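Local atomic coordinates of diketoreductase (Acinetobacter baylyi, PDB entry 4E12), a protein that reduces dicarbonyl compounds with NADH and probably also interconverts (3S)-3-hydroxyacyl-CoA and 3-oxoacyl-CoA, as 3-hydroxyacyl-CoA dehydrogenases of fatty acid beta-oxidation do. Residues 206-209 with 214-217; 220-225 with 230-235; 246-251 with 256-261. All coordinates share one frame; numbering follows the deposited sequence.

Interaction 1: residues 206-209 with 214-217; sequences ELLV and DPET
L208 meets P215 through one methyl: CD1 lies 3.7 Å from CD of the proline ring and 4.0 Å from its CG, with the two side chains slanting across each other. The leucine's CG stands anti to the backbone N (chi1 178°), which carries the branch over to the start of the next helix; the same methyl comes within 4.4 Å of D214 CA. Behind this small apolar touch, D214, the N-cap of helix 215-226, turns its carboxylate over the first turn. D214 OD2 accepts the capping bond from T217 N at 2.7 Å, nearly on the C-O axis, and a second from T217 OG1 at 2.6 Å, this time 38° out of the carboxylate plane. Two donors of a single residue thus grip one oxygen and hold the carboxylate, while P215 begins the first turn. Further out, F233 and F280 pack on both L208 and P215, and Y261 reaches L208 from helix 253-267. The second subunit also packs here, its K185 against D214 and its I182 against T217. The arrangement is a short loop between consecutive helices, 193-209 and 215-226, the second opening with an Asp N-cap and proline at N1, within the all-helical C-terminal domain of the 3-hydroxyacyl-CoA dehydrogenase family.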
ATOM      1  N   GLU A 206     -13.220  -3.453   0.015  1.00 29.10           N
ATOM      2  CA  GLU A 206     -13.854  -4.694   0.470  1.00 30.56           C
ATOM      3  C   GLU A 206     -14.082  -4.694   1.981  1.00 29.81           C
ATOM      4  O   GLU A 206     -15.163  -5.056   2.452  1.00 33.77           O
ATOM      5  CB  GLU A 206     -13.009  -5.909   0.075  1.00 32.46           C
ATOM      6  CG  GLU A 206     -13.562  -7.250   0.563  1.00 37.17           C
ATOM      7  CD  GLU A 206     -13.327  -7.513   2.054  1.00 43.69           C
ATOM      8  OE1 GLU A 206     -14.147  -8.216   2.678  1.00 43.05           O
ATOM      9  OE2 GLU A 206     -12.314  -7.037   2.606  1.00 53.02           O
ATOM     10  N   LEU A 207     -13.075  -4.303   2.752  1.00 29.41           N
ATOM     11  CA  LEU A 207     -13.255  -4.194   4.204  1.00 27.46           C
ATOM     12  C   LEU A 207     -14.385  -3.228   4.538  1.00 29.96           C
ATOM     13  O   LEU A 207     -15.140  -3.449   5.487  1.00 31.89           O
ATOM     14  CB  LEU A 207     -11.991  -3.666   4.882  1.00 26.35           C
ATOM     15  CG  LEU A 207     -10.709  -4.487   4.789  1.00 29.20           C
ATOM     16  CD1 LEU A 207      -9.572  -3.689   5.445  1.00 29.60           C
ATOM     17  CD2 LEU A 207     -10.944  -5.818   5.503  1.00 30.61           C
ATOM     18  N   LEU A 208     -14.492  -2.125   3.797  1.00 26.99           N
ATOM     19  CA  LEU A 208     -15.549  -1.166   4.109  1.00 29.71           C
ATOM     20  C   LEU A 208     -16.892  -1.751   3.718  1.00 31.37           C
ATOM     21  O   LEU A 208     -17.833  -1.774   4.516  1.00 37.35           O
ATOM     22  CB  LEU A 208     -15.351   0.157   3.369  1.00 27.29           C
ATOM     23  CG  LEU A 208     -16.431   1.232   3.589  1.00 31.45           C
ATOM     24  CD1 LEU A 208     -16.591   1.592   5.072  1.00 29.11           C
ATOM     25  CD2 LEU A 208     -16.099   2.461   2.755  1.00 30.69           C
ATOM     26  N   VAL A 209     -16.974  -2.198   2.472  1.00 30.96           N
ATOM     27  CA  VAL A 209     -18.231  -2.680   1.906  1.00 38.83           C
ATOM     28  C   VAL A 209     -18.769  -3.923   2.607  1.00 40.54           C
ATOM     29  O   VAL A 209     -19.987  -4.142   2.652  1.00 36.77           O
ATOM     30  CB  VAL A 209     -18.103  -2.945   0.412  1.00 40.09           C
ATOM     31  CG1 VAL A 209     -19.373  -3.574  -0.114  1.00 46.09           C
ATOM     32  CG2 VAL A 209     -17.878  -1.640  -0.312  1.00 42.57           C
ATOM     33  N   ASP A 214     -14.619   0.742   9.790  1.00 29.65           N
ATOM     34  CA  ASP A 214     -14.989   2.023   9.170  1.00 32.44           C
ATOM     35  C   ASP A 214     -13.760   2.615   8.469  1.00 33.75           C
ATOM     36  O   ASP A 214     -12.645   2.123   8.672  1.00 33.28           O
ATOM     37  CB  ASP A 214     -15.615   2.981  10.194  1.00 39.53           C
ATOM     38  CG  ASP A 214     -14.674   3.340  11.316  1.00 46.80           C
ATOM     39  OD1 ASP A 214     -15.156   3.732  12.401  1.00 55.03           O
ATOM     40  OD2 ASP A 214     -13.452   3.247  11.110  1.00 44.32           O
ATOM     41  N   PRO A 215     -13.936   3.651   7.621  1.00 33.19           N
ATOM     42  CA  PRO A 215     -12.771   4.228   6.924  1.00 31.36           C
ATOM     43  C   PRO A 215     -11.648   4.734   7.804  1.00 32.02           C
ATOM     44  O   PRO A 215     -10.474   4.535   7.492  1.00 31.41           O
ATOM     45  CB  PRO A 215     -13.368   5.388   6.116  1.00 31.08           C
ATOM     46  CG  PRO A 215     -14.759   5.003   5.898  1.00 32.81           C
ATOM     47  CD  PRO A 215     -15.186   4.297   7.183  1.00 33.31           C
ATOM     48  N   GLU A 216     -12.007   5.413   8.885  1.00 32.56           N
ATOM     49  CA  GLU A 216     -11.024   5.939   9.816  1.00 32.05           C
ATOM     50  C   GLU A 216     -10.175   4.809  10.386  1.00 32.19           C
ATOM     51  O   GLU A 216      -8.959   4.935  10.521  1.00 30.41           O
ATOM     52  CB  GLU A 216     -11.720   6.722  10.948  1.00 37.65           C
ATOM     53  CG  GLU A 216     -12.490   7.965  10.483  1.00 53.97           C
ATOM     54  CD  GLU A 216     -13.800   7.667   9.733  1.00 66.19           C
ATOM     55  OE1 GLU A 216     -14.230   6.491   9.667  1.00 50.41           O
ATOM     56  OE2 GLU A 216     -14.403   8.630   9.202  1.00 75.77           O
ATOM     57  N   THR A 217     -10.815   3.692  10.723  1.00 28.54           N
ATOM     58  CA  THR A 217     -10.091   2.585  11.305  1.00 27.35           C
ATOM     59  C   THR A 217      -9.150   1.940  10.282  1.00 28.65           C
ATOM     60  O   THR A 217      -8.014   1.572  10.593  1.00 31.17           O
ATOM     61  CB  THR A 217     -11.082   1.542  11.821  1.00 28.01           C
ATOM     62  OG1 THR A 217     -11.882   2.143  12.833  1.00 32.72           O
ATOM     63  CG2 THR A 217     -10.364   0.358  12.413  1.00 28.14           C
TER

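Interaction 2: residues 220-225 with 230-235; sequences KTWRIG and KGPFEI
W222 and R223, neighbours on helix 215-226, straddle the N-terminus of helix 232-239 where a short connection joins these two consecutive helices of the C-terminal 3-hydroxyacyl-CoA dehydrogenase domain. G231 is the N-cap of the second helix and P232 its first residue; the chains come closest where G231 CA lies 5.5 Å from W222 CA. Pointing at this cap, W222 makes the apolar half of the contact. Its CG is anti to the backbone N (chi1 -170°), and its CB sits 3.8 Å from P232 CD, the two side chains crossing at about a right angle. The indole also presents an edge to the turn: CD1 is 3.7 Å from K230 O, which lies in the ring plane. Beyond the tryptophan is L200 of helix 193-209 and also L200 of the second subunit, so this side of the corner is buried in the dimer; L201 and A204 pack on P232.

R223 supplies the polar half. Its aliphatic part runs along the turn, CG 3.8 Å from G231 N, and a bend at chi3 (-51°) brings the guanidinium round to E234, with K220 CA lying over one of its faces. A second link between the helices comes from D219, whose OD1 takes the amide of F233.

E234, extended beyond CG, folds back over its own helix start. Its OE1 accepts the amide of G231 at 2.7 Å in a fairly straight bond, which probably helps to fix the carboxylate for the arginine. R223 NH1 completes the salt bridge to the same OE1 at 2.9 Å, with guanidinium and carboxylate planes 86° apart, and the two donors reach that oxygen from opposite faces of the carboxylate.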
ATOM      1  N   LYS A 220      -6.143   4.438   9.729  1.00 34.98           N
ATOM      2  CA  LYS A 220      -5.153   4.509  10.806  1.00 30.98           C
ATOM      3  C   LYS A 220      -4.336   3.207  10.870  1.00 35.08           C
ATOM      4  O   LYS A 220      -3.127   3.215  11.132  1.00 31.22           O
ATOM      5  CB  LYS A 220      -5.766   4.896  12.169  1.00 33.27           C
ATOM      6  CG  LYS A 220      -6.669   3.880  12.832  1.00 44.19           C
ATOM      7  CD  LYS A 220      -7.185   4.422  14.180  1.00 50.29           C
ATOM      8  CE  LYS A 220      -8.180   3.464  14.830  1.00 55.10           C
ATOM      9  NZ  LYS A 220      -8.723   4.000  16.104  1.00 64.75           N
ATOM     10  N   THR A 221      -4.983   2.087  10.577  1.00 31.98           N
ATOM     11  CA  THR A 221      -4.261   0.832  10.526  1.00 31.55           C
ATOM     12  C   THR A 221      -3.134   0.901   9.508  1.00 29.88           C
ATOM     13  O   THR A 221      -2.018   0.463   9.787  1.00 33.36           O
ATOM     14  CB  THR A 221      -5.168  -0.339  10.156  1.00 34.49           C
ATOM     15  OG1 THR A 221      -6.222  -0.456  11.118  1.00 32.73           O
ATOM     16  CG2 THR A 221      -4.361  -1.621  10.125  1.00 32.75           C
ATOM     17  N   TRP A 222      -3.419   1.418   8.315  1.00 30.14           N
ATOM     18  CA  TRP A 222      -2.395   1.507   7.281  1.00 29.52           C
ATOM     19  C   TRP A 222      -1.282   2.467   7.654  1.00 33.59           C
ATOM     20  O   TRP A 222      -0.100   2.170   7.433  1.00 30.77           O
ATOM     21  CB  TRP A 222      -2.998   1.917   5.943  1.00 28.42           C
ATOM     22  CG  TRP A 222      -2.047   1.801   4.796  1.00 29.01           C
ATOM     23  CD1 TRP A 222      -1.548   2.826   4.044  1.00 28.44           C
ATOM     24  CD2 TRP A 222      -1.487   0.591   4.247  1.00 28.81           C
ATOM     25  NE1 TRP A 222      -0.734   2.336   3.055  1.00 28.35           N
ATOM     26  CE2 TRP A 222      -0.679   0.968   3.152  1.00 26.59           C
ATOM     27  CE3 TRP A 222      -1.595  -0.771   4.572  1.00 27.60           C
ATOM     28  CZ2 TRP A 222       0.018   0.025   2.366  1.00 25.52           C
ATOM     29  CZ3 TRP A 222      -0.910  -1.694   3.807  1.00 27.04           C
ATOM     30  CH2 TRP A 222      -0.114  -1.299   2.713  1.00 25.27           C
ATOM     31  N   ARG A 223      -1.650   3.616   8.217  1.00 33.07           N
ATOM     32  CA  ARG A 223      -0.658   4.618   8.567  1.00 32.93           C
ATOM     33  C   ARG A 223       0.271   4.107   9.661  1.00 35.11           C
ATOM     34  O   ARG A 223       1.493   4.242   9.562  1.00 35.35           O
ATOM     35  CB  ARG A 223      -1.317   5.929   8.969  1.00 31.54           C
ATOM     36  CG  ARG A 223      -2.093   6.591   7.838  1.00 31.63           C
ATOM     37  CD  ARG A 223      -2.391   8.039   8.177  1.00 34.11           C
ATOM     38  NE  ARG A 223      -2.997   8.139   9.495  1.00 34.26           N
ATOM     39  CZ  ARG A 223      -4.301   8.195   9.739  1.00 35.43           C
ATOM     40  NH1 ARG A 223      -5.174   8.158   8.739  1.00 31.25           N
ATOM     41  NH2 ARG A 223      -4.738   8.294  10.992  1.00 32.41           N
ATOM     42  N   ILE A 224      -0.307   3.490  10.682  1.00 30.49           N
ATOM     43  CA  ILE A 224       0.464   2.964  11.796  1.00 33.75           C
ATOM     44  C   ILE A 224       1.254   1.727  11.395  1.00 33.19           C
ATOM     45  O   ILE A 224       2.417   1.567  11.783  1.00 35.33           O
ATOM     46  CB  ILE A 224      -0.449   2.627  12.989  1.00 30.00           C
ATOM     47  CG1 ILE A 224      -1.098   3.912  13.515  1.00 35.76           C
ATOM     48  CG2 ILE A 224       0.326   1.895  14.077  1.00 34.33           C
ATOM     49  CD1 ILE A 224      -1.987   3.711  14.717  1.00 36.60           C
ATOM     50  N   GLY A 225       0.622   0.858  10.615  1.00 36.51           N
ATOM     51  CA  GLY A 225       1.237  -0.408  10.271  1.00 37.59           C
ATOM     52  C   GLY A 225       2.346  -0.328   9.248  1.00 36.51           C
ATOM     53  O   GLY A 225       3.242  -1.178   9.240  1.00 32.76           O
ATOM     54  N   LYS A 230      -0.783   8.592   4.448  1.00 30.73           N
ATOM     55  CA  LYS A 230      -2.225   8.623   4.192  1.00 30.14           C
ATOM     56  C   LYS A 230      -2.719   7.194   3.966  1.00 31.33           C
ATOM     57  O   LYS A 230      -2.043   6.388   3.320  1.00 32.89           O
ATOM     58  CB  LYS A 230      -2.542   9.470   2.961  1.00 33.69           C
ATOM     59  CG  LYS A 230      -2.136  10.954   3.100  1.00 37.54           C
ATOM     60  CD  LYS A 230      -2.385  11.709   1.828  1.00 42.91           C
ATOM     61  CE  LYS A 230      -1.907  13.152   1.970  1.00 51.29           C
ATOM     62  NZ  LYS A 230      -2.551  13.788   3.151  1.00 47.88           N
ATOM     63  N   GLY A 231      -3.889   6.882   4.507  1.00 32.45           N
ATOM     64  CA  GLY A 231      -4.468   5.570   4.278  1.00 28.22           C
ATOM     65  C   GLY A 231      -5.310   5.496   3.011  1.00 30.19           C
ATOM     66  O   GLY A 231      -5.557   6.516   2.358  1.00 29.73           O
ATOM     67  N   PRO A 232      -5.777   4.293   2.632  1.00 26.72           N
ATOM     68  CA  PRO A 232      -6.586   4.126   1.425  1.00 26.83           C
ATOM     69  C   PRO A 232      -7.704   5.128   1.199  1.00 27.61           C
ATOM     70  O   PRO A 232      -7.943   5.544   0.063  1.00 30.89           O
ATOM     71  CB  PRO A 232      -7.100   2.685   1.537  1.00 25.06           C
ATOM     72  CG  PRO A 232      -6.044   1.999   2.359  1.00 29.36           C
ATOM     73  CD  PRO A 232      -5.610   3.028   3.366  1.00 32.12           C
ATOM     74  N   PHE A 233      -8.416   5.507   2.248  1.00 27.72           N
ATOM     75  CA  PHE A 233      -9.580   6.356   2.008  1.00 27.99           C
ATOM     76  C   PHE A 233      -9.185   7.814   1.823  1.00 30.60           C
ATOM     77  O   PHE A 233      -9.802   8.544   1.042  1.00 30.86           O
ATOM     78  CB  PHE A 233     -10.684   6.087   3.038  1.00 28.76           C
ATOM     79  CG  PHE A 233     -11.258   4.697   2.908  1.00 30.18           C
ATOM     80  CD1 PHE A 233     -12.273   4.446   1.986  1.00 29.68           C
ATOM     81  CD2 PHE A 233     -10.781   3.645   3.686  1.00 26.36           C
ATOM     82  CE1 PHE A 233     -12.805   3.163   1.844  1.00 36.48           C
ATOM     83  CE2 PHE A 233     -11.310   2.358   3.541  1.00 27.37           C
ATOM     84  CZ  PHE A 233     -12.316   2.121   2.629  1.00 30.96           C
ATOM     85  N   GLU A 234      -8.119   8.216   2.500  1.00 31.21           N
ATOM     86  CA  GLU A 234      -7.544   9.529   2.251  1.00 30.75           C
ATOM     87  C   GLU A 234      -7.083   9.569   0.799  1.00 33.10           C
ATOM     88  O   GLU A 234      -7.275  10.570   0.110  1.00 33.00           O
ATOM     89  CB  GLU A 234      -6.361   9.752   3.178  1.00 30.12           C
ATOM     90  CG  GLU A 234      -6.722   9.680   4.626  1.00 36.14           C
ATOM     91  CD  GLU A 234      -5.527   9.918   5.493  1.00 40.12           C
ATOM     92  OE1 GLU A 234      -4.912   8.929   5.929  1.00 39.36           O
ATOM     93  OE2 GLU A 234      -5.192  11.098   5.718  1.00 36.21           O
ATOM     94  N   ILE A 235      -6.479   8.471   0.346  1.00 29.20           N
ATOM     95  CA  ILE A 235      -6.055   8.326  -1.051  1.00 31.21           C
ATOM     96  C   ILE A 235      -7.246   8.361  -2.004  1.00 29.07           C
ATOM     97  O   ILE A 235      -7.171   9.044  -3.026  1.00 31.90           O
ATOM     98  CB  ILE A 235      -5.213   7.039  -1.277  1.00 31.61           C
ATOM     99  CG1 ILE A 235      -3.919   7.115  -0.462  1.00 33.41           C
ATOM    100  CG2 ILE A 235      -4.954   6.812  -2.767  1.00 32.15           C
ATOM    101  CD1 ILE A 235      -3.015   5.888  -0.573  1.00 35.70           C
TER

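Interaction 3: residues 246-251 with 256-261; sequences NISSVS and REFAAY
S248 and S249 press against A259 where two helices lie close: A259 CB is 3.7 Å from S248 CB and 3.6 Å from S249 CB, one small methyl set against two serine methylenes. Beside it, S248 OG meets the rim of the F258 ring in the ring plane, 3.6 Å from CD2. Neither serine spends its hydroxyl on the facing helix. S248 OG bonds to the carbonyl of A244 and S249 OG to that of Y245, each one turn back on its own helix, and it is the carbon sides that pack. Small residues thus let helix 241-249 come near helix 253-267 in the C-terminal dehydrogenase domain, as part of a helical hairpin joined by a short turn. F258 continues inward, touching F236, F280 and helix 193-209.

The outer end is looser and largely solvent-facing. Here R256 arches over residues 249-251, a bend at chi3 (63°) laying its chain beside the turn. CD comes 3.1 Å from S251 O, and S249 O lies over a face of the guanidinium, too poorly angled toward NH1 for a hydrogen bond; NE bonds instead to a bound glycerol, probably from the crystallisation liquor. Next to the arginine the turn is tied down by its own bonds, S251 OG donating to I247 O at 2.7 Å while S251 N bonds to S248 O.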
ATOM      1  N   ASN A 246     -16.188   5.386 -11.347  1.00 30.38           N
ATOM      2  CA  ASN A 246     -16.088   4.956 -12.737  1.00 31.96           C
ATOM      3  C   ASN A 246     -15.225   3.703 -12.868  1.00 38.56           C
ATOM      4  O   ASN A 246     -15.643   2.717 -13.484  1.00 41.29           O
ATOM      5  CB  ASN A 246     -15.547   6.082 -13.623  1.00 34.79           C
ATOM      6  CG  ASN A 246     -16.531   7.229 -13.783  1.00 35.65           C
ATOM      7  OD1 ASN A 246     -17.746   7.052 -13.634  1.00 41.22           O
ATOM      8  ND2 ASN A 246     -16.014   8.411 -14.091  1.00 39.69           N
ATOM      9  N   ILE A 247     -14.024   3.737 -12.293  1.00 36.93           N
ATOM     10  CA  ILE A 247     -13.123   2.587 -12.327  1.00 37.36           C
ATOM     11  C   ILE A 247     -13.739   1.335 -11.691  1.00 38.97           C
ATOM     12  O   ILE A 247     -13.715   0.251 -12.283  1.00 45.27           O
ATOM     13  CB  ILE A 247     -11.779   2.915 -11.644  1.00 42.46           C
ATOM     14  CG1 ILE A 247     -11.007   3.950 -12.465  1.00 42.72           C
ATOM     15  CG2 ILE A 247     -10.962   1.657 -11.438  1.00 43.58           C
ATOM     16  CD1 ILE A 247      -9.709   4.390 -11.816  1.00 45.05           C
ATOM     17  N   SER A 248     -14.293   1.481 -10.491  1.00 36.93           N
ATOM     18  CA  SER A 248     -14.869   0.354  -9.770  1.00 38.17           C
ATOM     19  C   SER A 248     -16.030  -0.268 -10.513  1.00 41.38           C
ATOM     20  O   SER A 248     -16.178  -1.493 -10.505  1.00 38.78           O
ATOM     21  CB  SER A 248     -15.375   0.779  -8.395  1.00 38.82           C
ATOM     22  OG  SER A 248     -14.334   1.336  -7.625  1.00 46.81           O
ATOM     23  N   SER A 249     -16.868   0.555 -11.138  1.00 36.27           N
ATOM     24  CA  SER A 249     -18.101   0.014 -11.697  1.00 47.79           C
ATOM     25  C   SER A 249     -17.909  -0.809 -12.974  1.00 41.99           C
ATOM     26  O   SER A 249     -18.841  -1.481 -13.420  1.00 56.18           O
ATOM     27  CB  SER A 249     -19.176   1.090 -11.862  1.00 42.74           C
ATOM     28  OG  SER A 249     -18.764   2.089 -12.760  1.00 42.21           O
ATOM     29  N   VAL A 250     -16.717  -0.778 -13.560  1.00 45.23           N
ATOM     30  CA  VAL A 250     -16.419  -1.669 -14.680  1.00 49.17           C
ATOM     31  C   VAL A 250     -15.427  -2.743 -14.241  1.00 56.29           C
ATOM     32  O   VAL A 250     -14.717  -3.318 -15.070  1.00 62.90           O
ATOM     33  CB  VAL A 250     -15.814  -0.922 -15.896  1.00 49.32           C
ATOM     34  CG1 VAL A 250     -16.713   0.219 -16.334  1.00 44.24           C
ATOM     35  CG2 VAL A 250     -14.406  -0.435 -15.589  1.00 48.75           C
ATOM     36  N   SER A 251     -15.377  -3.006 -12.939  1.00 55.99           N
ATOM     37  CA  SER A 251     -14.443  -3.982 -12.383  1.00 48.64           C
ATOM     38  C   SER A 251     -15.180  -5.206 -11.877  1.00 47.32           C
ATOM     39  O   SER A 251     -16.294  -5.505 -12.320  1.00 40.53           O
ATOM     40  CB  SER A 251     -13.620  -3.368 -11.243  1.00 48.28           C
ATOM     41  OG  SER A 251     -12.865  -2.259 -11.689  1.00 66.29           O
ATOM     42  N   ARG A 256     -17.678  -3.619  -7.846  1.00 33.38           N
ATOM     43  CA  ARG A 256     -18.914  -3.008  -8.320  1.00 35.97           C
ATOM     44  C   ARG A 256     -19.833  -2.754  -7.154  1.00 32.12           C
ATOM     45  O   ARG A 256     -20.659  -1.840  -7.175  1.00 36.62           O
ATOM     46  CB  ARG A 256     -19.574  -3.901  -9.360  1.00 35.59           C
ATOM     47  CG  ARG A 256     -18.720  -4.055 -10.615  1.00 42.21           C
ATOM     48  CD  ARG A 256     -19.253  -5.146 -11.519  1.00 51.08           C
ATOM     49  NE  ARG A 256     -20.584  -4.831 -11.998  1.00 57.18           N
ATOM     50  CZ  ARG A 256     -20.832  -4.319 -13.196  1.00 53.04           C
ATOM     51  NH1 ARG A 256     -19.834  -4.078 -14.035  1.00 63.03           N
ATOM     52  NH2 ARG A 256     -22.072  -4.045 -13.553  1.00 58.02           N
ATOM     53  N   GLU A 257     -19.668  -3.548  -6.113  1.00 35.45           N
ATOM     54  CA  GLU A 257     -20.411  -3.344  -4.888  1.00 33.80           C
ATOM     55  C   GLU A 257     -19.936  -2.049  -4.210  1.00 35.78           C
ATOM     56  O   GLU A 257     -20.744  -1.282  -3.690  1.00 33.85           O
ATOM     57  CB  GLU A 257     -20.217  -4.563  -3.993  1.00 38.61           C
ATOM     58  CG  GLU A 257     -21.006  -4.560  -2.707  1.00 37.12           C
ATOM     59  CD  GLU A 257     -20.959  -5.922  -1.997  1.00 72.64           C
ATOM     60  OE1 GLU A 257     -20.569  -6.929  -2.639  1.00 54.01           O
ATOM     61  OE2 GLU A 257     -21.316  -5.984  -0.797  1.00 57.74           O
ATOM     62  N   PHE A 258     -18.627  -1.811  -4.234  1.00 37.77           N
ATOM     63  CA  PHE A 258     -18.047  -0.567  -3.739  1.00 36.59           C
ATOM     64  C   PHE A 258     -18.539   0.607  -4.588  1.00 33.51           C
ATOM     65  O   PHE A 258     -18.924   1.647  -4.054  1.00 37.86           O
ATOM     66  CB  PHE A 258     -16.515  -0.663  -3.782  1.00 33.85           C
ATOM     67  CG  PHE A 258     -15.797   0.564  -3.277  1.00 32.40           C
ATOM     68  CD1 PHE A 258     -15.955   0.997  -1.963  1.00 32.73           C
ATOM     69  CD2 PHE A 258     -14.961   1.280  -4.112  1.00 32.19           C
ATOM     70  CE1 PHE A 258     -15.291   2.127  -1.483  1.00 36.95           C
ATOM     71  CE2 PHE A 258     -14.282   2.423  -3.637  1.00 30.56           C
ATOM     72  CZ  PHE A 258     -14.455   2.840  -2.323  1.00 34.44           C
ATOM     73  N   ALA A 259     -18.535   0.449  -5.908  1.00 34.30           N
ATOM     74  CA  ALA A 259     -19.062   1.498  -6.776  1.00 37.26           C
ATOM     75  C   ALA A 259     -20.467   1.920  -6.330  1.00 39.91           C
ATOM     76  O   ALA A 259     -20.738   3.112  -6.150  1.00 37.26           O
ATOM     77  CB  ALA A 259     -19.068   1.043  -8.231  1.00 33.55           C
ATOM     78  N   ALA A 260     -21.352   0.946  -6.130  1.00 40.73           N
ATOM     79  CA  ALA A 260     -22.710   1.237  -5.662  1.00 39.47           C
ATOM     80  C   ALA A 260     -22.702   1.949  -4.308  1.00 40.06           C
ATOM     81  O   ALA A 260     -23.563   2.791  -4.050  1.00 37.19           O
ATOM     82  CB  ALA A 260     -23.541  -0.035  -5.588  1.00 46.88           C
ATOM     83  N   TYR A 261     -21.737   1.608  -3.450  1.00 36.80           N
ATOM     84  CA  TYR A 261     -21.619   2.179  -2.110  1.00 37.64           C
ATOM     85  C   TYR A 261     -21.220   3.646  -2.200  1.00 33.58           C
ATOM     86  O   TYR A 261     -21.767   4.511  -1.507  1.00 31.10           O
ATOM     87  CB  TYR A 261     -20.572   1.405  -1.289  1.00 34.19           C
ATOM     88  CG  TYR A 261     -20.391   1.901   0.123  1.00 35.35           C
ATOM     89  CD1 TYR A 261     -21.109   1.339   1.183  1.00 36.97           C
ATOM     90  CD2 TYR A 261     -19.498   2.930   0.411  1.00 30.28           C
ATOM     91  CE1 TYR A 261     -20.936   1.797   2.487  1.00 40.01           C
ATOM     92  CE2 TYR A 261     -19.317   3.391   1.712  1.00 36.45           C
ATOM     93  CZ  TYR A 261     -20.035   2.827   2.743  1.00 40.23           C
ATOM     94  OH  TYR A 261     -19.858   3.293   4.029  1.00 43.36           O
TER

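In the fold
Interactions 1, 2 and 3 follow one another along the chain, all within the C-terminal helical domain and on five helices, 193-209 to 253-267. Interactions 1 and 2 share helix 215-226, one at each end, with centres about 11 Å apart; the centre of interaction 3 is about 15 Å from that of interaction 1 and about 21 Å from that of interaction 2. F233 ties interaction 2 to interaction 3, its CE1 standing 4.3 Å from F258 CE1, while V209 packs interaction 1 onto E257 and F258. Interactions 1 and 2 also touch the second subunit, whereas interaction 3 does not, so successive helix corners build a common core with a dimer-facing side.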